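Local coordinates for prephenate dehydratase (Arthrobacter aurescens, PDB 3MWB), which catalyses the decarboxylation and dehydration of prephenate to phenylpyruvate in phenylalanine biosynthesis, and carries an ACT domain that binds L-phenylalanine, at the magnesium ion site and the phenylalanine site. Residues are numbered along the deposited sequence; one frame, centred on the assembly and turned at random. Chains: chain A/B, Prephenate dehydratase.

Contact 1 and contact 2 lie about 43 Å apart, measured between the centres of their C-alpha atoms, and share no residue. Contact 1 is made by chain A alone, where the end of helix 158-163 and the loop to strand 168-169 hold a magnesium ion within the prephenate dehydratase region. Contact 2 belongs to the ACT domains and needs both chains: B supplies B:Leu208, the loop before helix 215-224, the start of that helix and parts of strands 232-237 and 245-252, A supplies residues 229-233. One site is thus local to a subunit, while the other ties two of the four subunits of the deposited assembly together.

Contact 1: the magnesium ion site. Residues chain A 161-162, 164-168. With MG (magnesium ion), chain C.
Three main-chain carbonyls converge on the magnesium ion, and no side chain takes part in the grip that is modelled. A:Ala161 O is 2.2 Å from MG, while A:Gln164 O and A:Leu167 O each bind MG at 2.3 Å. The packed side is this three-oxygen face. A:Gln164 O makes near-right angles at the metal with the other two, 94° to A:Ala161 O and 92° to A:Leu167 O, whereas A:Ala161 O and A:Leu167 O are spread to 114°. A:Pro165 and A:Gly166 have the backbone angles of a type I turn, which brings the carbonyls of A:Gln164 and A:Leu167 round to the same ion; A:Pro165 CA lies 4.0 Å from MG. Behind the carbonyls the side chains of A:Gln164 and A:Leu167 run away from the metal next to each other, with A:Gln164 CB 3.9 Å from A:Leu167 CD1. The loose side is the opposite one: no ligand is seen there among the groups that hold the ion, although magnesium normally takes six, so waters may complete the shell unseen. With neutral carbonyls alone in view, binding may be modest, and the ion could come from the crystallisation medium. A:Ala161 sits in the last turn of helix 158-163, whose negative end may favour a cation, and the ion links that helix end to the loop entering strand 168-169 in the prephenate dehydratase region.

Contact 2: the phenylalanine site. Residues chain B 208, 211-216, 235, 245, 247; chain A 229-233. With PHE (phenylalanine), chain D.
The L-phenylalanine is almost wholly buried between two ACT domains, with 324 of its 328 Å² hidden. Polar contacts grip its amino-acid end. The amino group, PHE N, gives hydrogen bonds to three oxygens from both chains: B:Asp211 OD1 at 2.7 Å, met from above the carboxylate plane, A:Asn229 OD1, likewise from above the amide carbonyl, and A:Leu230 O at 2.7 Å, in plane on a lone pair. B:Asp211 and A:Asn229 both hold CG anti to the backbone N (chi1 -159° and -157°), so their tips meet obliquely at the amino end; the carboxylate may compensate a positive charge there. The ligand carboxylate is read by backbone: B:Leu216 N donates almost straight to PHE OXT (3.1 Å, 170° at H), and A:Leu230 N reaches PHE O at 2.9 Å. The start of helix 215-224 lies here and may stabilise the negative charge. A water 2.7 Å from PHE O bridges to B:Gly214 N. Apolar contacts enclose the ring. B:Phe247 brings its edge, CZ, to one face, 3.6 Å from PHE CG, while B:Leu216 CD1 covers a face of B:Phe247. A:Leu230 CB closes the opposite ligand face, 3.7 Å from PHE CE1. B:Tyr245 turns its own face to the ligand's edge, with PHE CE2 over its centre and the planes nearly perpendicular. A:Ile233 CG2 touches PHE CE1, and B:Ser235 CB lies near PHE CZ. Between the chains, A:Ile233 N donates to B:Ser235 OG at 2.8 Å, joining the subunits beside the ring tip. B:Gly214, B:Ala215 and B:Leu216 match the GALV-type motif and B:Ser235 the ESRP motif of this family, consistent with the ACT regulatory site where the end product phenylalanine probably acts as a feedback inhibitor; bound across two chains, it would favour their pairing.

Contact 1: the magnesium ion site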
loop_
_atom_site.group_PDB
_atom_site.type_symbol
_atom_site.label_atom_id
_atom_site.label_comp_id
_atom_site.label_asym_id
_atom_site.label_seq_id
_atom_site.Cartn_x
_atom_site.Cartn_y
_atom_site.Cartn_z
ATOM N N ALA A 161 40.996 19.428 -25.428
ATOM C CA ALA A 161 41.267 20.422 -26.464
ATOM C C ALA A 161 42.157 21.571 -25.973
ATOM O O ALA A 161 43.040 22.029 -26.708
ATOM C CB ALA A 161 39.966 20.951 -27.044
ATOM N N ALA A 162 41.928 22.018 -24.739
ATOM C CA ALA A 162 42.676 23.126 -24.133
ATOM C C ALA A 162 44.026 22.693 -23.534
ATOM O O ALA A 162 44.963 23.496 -23.488
ATOM C CB ALA A 162 41.827 23.837 -23.068
ATOM N N GLN A 164 45.878 20.286 -24.962
ATOM C CA GLN A 164 46.767 19.866 -26.050
ATOM C C GLN A 164 46.934 20.951 -27.121
ATOM O O GLN A 164 46.012 21.188 -27.921
ATOM C CB GLN A 164 46.291 18.555 -26.686
ATOM C CG GLN A 164 46.187 17.376 -25.694
ATOM C CD GLN A 164 47.526 16.915 -25.134
ATOM O OE1 GLN A 164 47.636 16.575 -23.940
ATOM N NE2 GLN A 164 48.548 16.888 -25.983
ATOM N N PRO A 165 48.122 21.603 -27.144
ATOM C CA PRO A 165 48.399 22.663 -28.116
ATOM C C PRO A 165 48.396 22.131 -29.560
ATOM O O PRO A 165 48.243 22.902 -30.503
ATOM C CB PRO A 165 49.809 23.116 -27.737
ATOM C CG PRO A 165 50.440 21.855 -27.177
ATOM C CD PRO A 165 49.316 21.303 -26.323
ATOM N N GLY A 166 48.555 20.822 -29.712
ATOM C CA GLY A 166 48.567 20.189 -31.027
ATOM C C GLY A 166 47.182 19.801 -31.495
ATOM O O GLY A 166 47.037 19.226 -32.569
ATOM N N LEU A 167 46.161 20.109 -30.696
ATOM C CA LEU A 167 44.784 19.902 -31.132
ATOM C C LEU A 167 44.022 21.222 -31.304
ATOM O O LEU A 167 43.994 22.056 -30.392
ATOM C CB LEU A 167 44.036 18.946 -30.179
ATOM C CG LEU A 167 44.586 17.516 -30.065
ATOM C CD1 LEU A 167 43.791 16.718 -29.073
ATOM C CD2 LEU A 167 44.650 16.787 -31.431
ATOM N N ASN A 168 43.430 21.400 -32.487
ATOM C CA ASN A 168 42.631 22.573 -32.813
ATOM C C ASN A 168 41.128 22.258 -32.788
ATOM O O ASN A 168 40.698 21.259 -33.329
ATOM C CB ASN A 168 43.009 23.112 -34.210
ATOM C CG ASN A 168 44.358 23.859 -34.238
ATOM O OD1 ASN A 168 45.183 23.788 -33.291
ATOM N ND2 ASN A 168 44.586 24.596 -35.341
HETATM MG MG MG C . 44.427 22.832 -28.271
#

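Contact 2: the phenylalanine site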
loop_
_atom_site.group_PDB
_atom_site.type_symbol
_atom_site.label_atom_id
_atom_site.label_comp_id
_atom_site.label_asym_id
_atom_site.label_seq_id
_atom_site.Cartn_x
_atom_site.Cartn_y
_atom_site.Cartn_z
ATOM N N LEU B 208 6.576 8.350 -15.603
ATOM C CA LEU B 208 6.081 8.896 -14.358
ATOM C C LEU B 208 5.347 10.217 -14.611
ATOM O O LEU B 208 5.939 11.166 -15.132
ATOM C CB LEU B 208 7.249 9.093 -13.388
ATOM C CG LEU B 208 6.949 9.515 -11.959
ATOM C CD1 LEU B 208 6.173 8.438 -11.202
ATOM C CD2 LEU B 208 8.240 9.821 -11.266
ATOM N N ASP B 211 6.081 13.283 -9.657
ATOM C CA ASP B 211 7.105 12.757 -8.761
ATOM C C ASP B 211 6.769 13.025 -7.292
ATOM O O ASP B 211 6.814 14.172 -6.844
ATOM C CB ASP B 211 8.472 13.366 -9.099
ATOM C CG ASP B 211 9.631 12.523 -8.595
ATOM O OD1 ASP B 211 9.555 11.283 -8.637
ATOM O OD2 ASP B 211 10.635 13.096 -8.172
ATOM N N HIS B 212 6.414 11.974 -6.556
ATOM C CA HIS B 212 6.179 12.085 -5.101
ATOM C C HIS B 212 6.479 10.733 -4.448
ATOM O O HIS B 212 6.516 9.721 -5.153
ATOM C CB HIS B 212 4.746 12.570 -4.775
ATOM C CG HIS B 212 3.665 11.741 -5.406
ATOM N ND1 HIS B 212 3.380 10.450 -5.006
ATOM C CD2 HIS B 212 2.807 12.021 -6.416
ATOM C CE1 HIS B 212 2.399 9.969 -5.746
ATOM N NE2 HIS B 212 2.041 10.896 -6.616
ATOM N N PRO B 213 6.711 10.710 -3.111
ATOM C CA PRO B 213 6.945 9.406 -2.482
ATOM C C PRO B 213 5.771 8.451 -2.720
ATOM O O PRO B 213 4.595 8.861 -2.669
ATOM C CB PRO B 213 7.067 9.742 -0.990
ATOM C CG PRO B 213 7.576 11.158 -0.965
ATOM C CD PRO B 213 6.905 11.824 -2.156
ATOM N N GLY B 214 6.096 7.193 -2.967
ATOM C CA GLY B 214 5.087 6.181 -3.266
ATOM C C GLY B 214 4.527 6.189 -4.680
ATOM O O GLY B 214 3.599 5.436 -4.963
ATOM N N ALA B 215 5.072 7.019 -5.574
ATOM C CA ALA B 215 4.519 7.116 -6.948
ATOM C C ALA B 215 4.788 5.837 -7.735
ATOM O O ALA B 215 3.915 5.311 -8.460
ATOM C CB ALA B 215 5.085 8.324 -7.688
ATOM N N LEU B 216 6.006 5.339 -7.580
ATOM C CA LEU B 216 6.392 4.089 -8.188
ATOM C C LEU B 216 5.580 2.953 -7.568
ATOM O O LEU B 216 5.108 2.063 -8.282
ATOM C CB LEU B 216 7.890 3.837 -8.016
ATOM C CG LEU B 216 8.371 2.451 -8.479
ATOM C CD1 LEU B 216 8.015 2.181 -9.942
ATOM C CD2 LEU B 216 9.874 2.310 -8.278
ATOM N N SER B 235 14.585 2.520 -13.295
ATOM C CA SER B 235 14.244 3.905 -13.553
ATOM C C SER B 235 15.312 4.578 -14.431
ATOM O O SER B 235 16.504 4.262 -14.355
ATOM C CB SER B 235 14.061 4.652 -12.230
ATOM O OG SER B 235 15.269 4.619 -11.481
ATOM N N TYR B 245 10.866 10.876 -15.131
ATOM C CA TYR B 245 11.408 9.525 -15.228
ATOM C C TYR B 245 10.527 8.625 -16.065
ATOM O O TYR B 245 9.339 8.892 -16.243
ATOM C CB TYR B 245 11.541 8.880 -13.834
ATOM C CG TYR B 245 12.446 9.610 -12.880
ATOM C CD1 TYR B 245 13.812 9.338 -12.834
ATOM C CD2 TYR B 245 11.933 10.585 -12.017
ATOM C CE1 TYR B 245 14.642 10.015 -11.956
ATOM C CE2 TYR B 245 12.754 11.271 -11.136
ATOM C CZ TYR B 245 14.102 10.978 -11.108
ATOM O OH TYR B 245 14.909 11.666 -10.236
ATOM N N PHE B 247 9.962 4.158 -16.069
ATOM C CA PHE B 247 10.330 2.871 -15.507
ATOM C C PHE B 247 10.244 1.794 -16.587
ATOM O O PHE B 247 9.221 1.646 -17.260
ATOM C CB PHE B 247 9.443 2.536 -14.318
ATOM C CG PHE B 247 9.373 3.639 -13.302
ATOM C CD1 PHE B 247 10.429 3.856 -12.436
ATOM C CD2 PHE B 247 8.248 4.470 -13.226
ATOM C CE1 PHE B 247 10.372 4.901 -11.484
ATOM C CE2 PHE B 247 8.162 5.495 -12.266
ATOM C CZ PHE B 247 9.242 5.722 -11.407
ATOM N N ASN A 229 11.198 10.117 -0.807
ATOM C CA ASN A 229 11.166 10.057 -2.244
ATOM C C ASN A 229 12.391 9.286 -2.732
ATOM O O ASN A 229 13.430 9.309 -2.075
ATOM C CB ASN A 229 11.205 11.492 -2.748
ATOM C CG ASN A 229 10.631 11.649 -4.142
ATOM O OD1 ASN A 229 9.639 11.001 -4.525
ATOM N ND2 ASN A 229 11.245 12.538 -4.908
ATOM N N LEU A 230 12.250 8.586 -3.861
ATOM C CA LEU A 230 13.355 7.863 -4.491
ATOM C C LEU A 230 13.671 8.521 -5.817
ATOM O O LEU A 230 12.766 9.057 -6.492
ATOM C CB LEU A 230 13.007 6.386 -4.730
ATOM C CG LEU A 230 12.560 5.504 -3.558
ATOM C CD1 LEU A 230 12.431 4.064 -4.046
ATOM C CD2 LEU A 230 13.551 5.577 -2.388
ATOM N N SER A 231 14.949 8.496 -6.188
ATOM C CA SER A 231 15.358 9.079 -7.444
ATOM C C SER A 231 15.976 8.064 -8.395
ATOM O O SER A 231 16.223 8.381 -9.570
ATOM C CB SER A 231 16.300 10.269 -7.217
ATOM O OG SER A 231 17.376 9.915 -6.374
ATOM N N ARG A 232 16.255 6.869 -7.896
ATOM C CA ARG A 232 16.822 5.831 -8.756
ATOM C C ARG A 232 16.500 4.455 -8.210
ATOM O O ARG A 232 16.634 4.208 -7.018
ATOM C CB ARG A 232 18.348 6.019 -8.889
ATOM C CG ARG A 232 19.014 5.078 -9.907
ATOM C CD ARG A 232 20.550 5.273 -9.946
ATOM N NE ARG A 232 21.116 4.947 -8.623
ATOM C CZ ARG A 232 21.449 3.714 -8.240
ATOM N NH1 ARG A 232 21.311 2.707 -9.092
ATOM N NH2 ARG A 232 21.920 3.487 -7.011
ATOM N N ILE A 233 16.078 3.544 -9.074
ATOM C CA ILE A 233 15.961 2.149 -8.650
ATOM C C ILE A 233 16.413 1.243 -9.784
ATOM O O ILE A 233 16.080 1.493 -10.944
ATOM C CB ILE A 233 14.536 1.750 -8.142
ATOM C CG1 ILE A 233 14.490 0.233 -7.878
ATOM C CG2 ILE A 233 13.455 2.151 -9.151
ATOM C CD1 ILE A 233 13.744 -0.168 -6.685
HETATM N N PHE D . 10.103 9.568 -6.580
HETATM C CA PHE D . 9.048 8.549 -6.814
HETATM C C PHE D . 8.947 7.511 -5.697
HETATM O O PHE D . 9.656 7.576 -4.698
HETATM C CB PHE D . 9.213 7.885 -8.196
HETATM C CG PHE D . 10.560 7.225 -8.437
HETATM C CD1 PHE D . 10.861 5.977 -7.878
HETATM C CD2 PHE D . 11.501 7.827 -9.272
HETATM C CE1 PHE D . 12.084 5.346 -8.129
HETATM C CE2 PHE D . 12.744 7.190 -9.541
HETATM C CZ PHE D . 13.032 5.966 -8.953
HETATM O OXT PHE D . 8.145 6.569 -5.755
HETATM O O HOH W 1 8.969 6.645 -2.271
#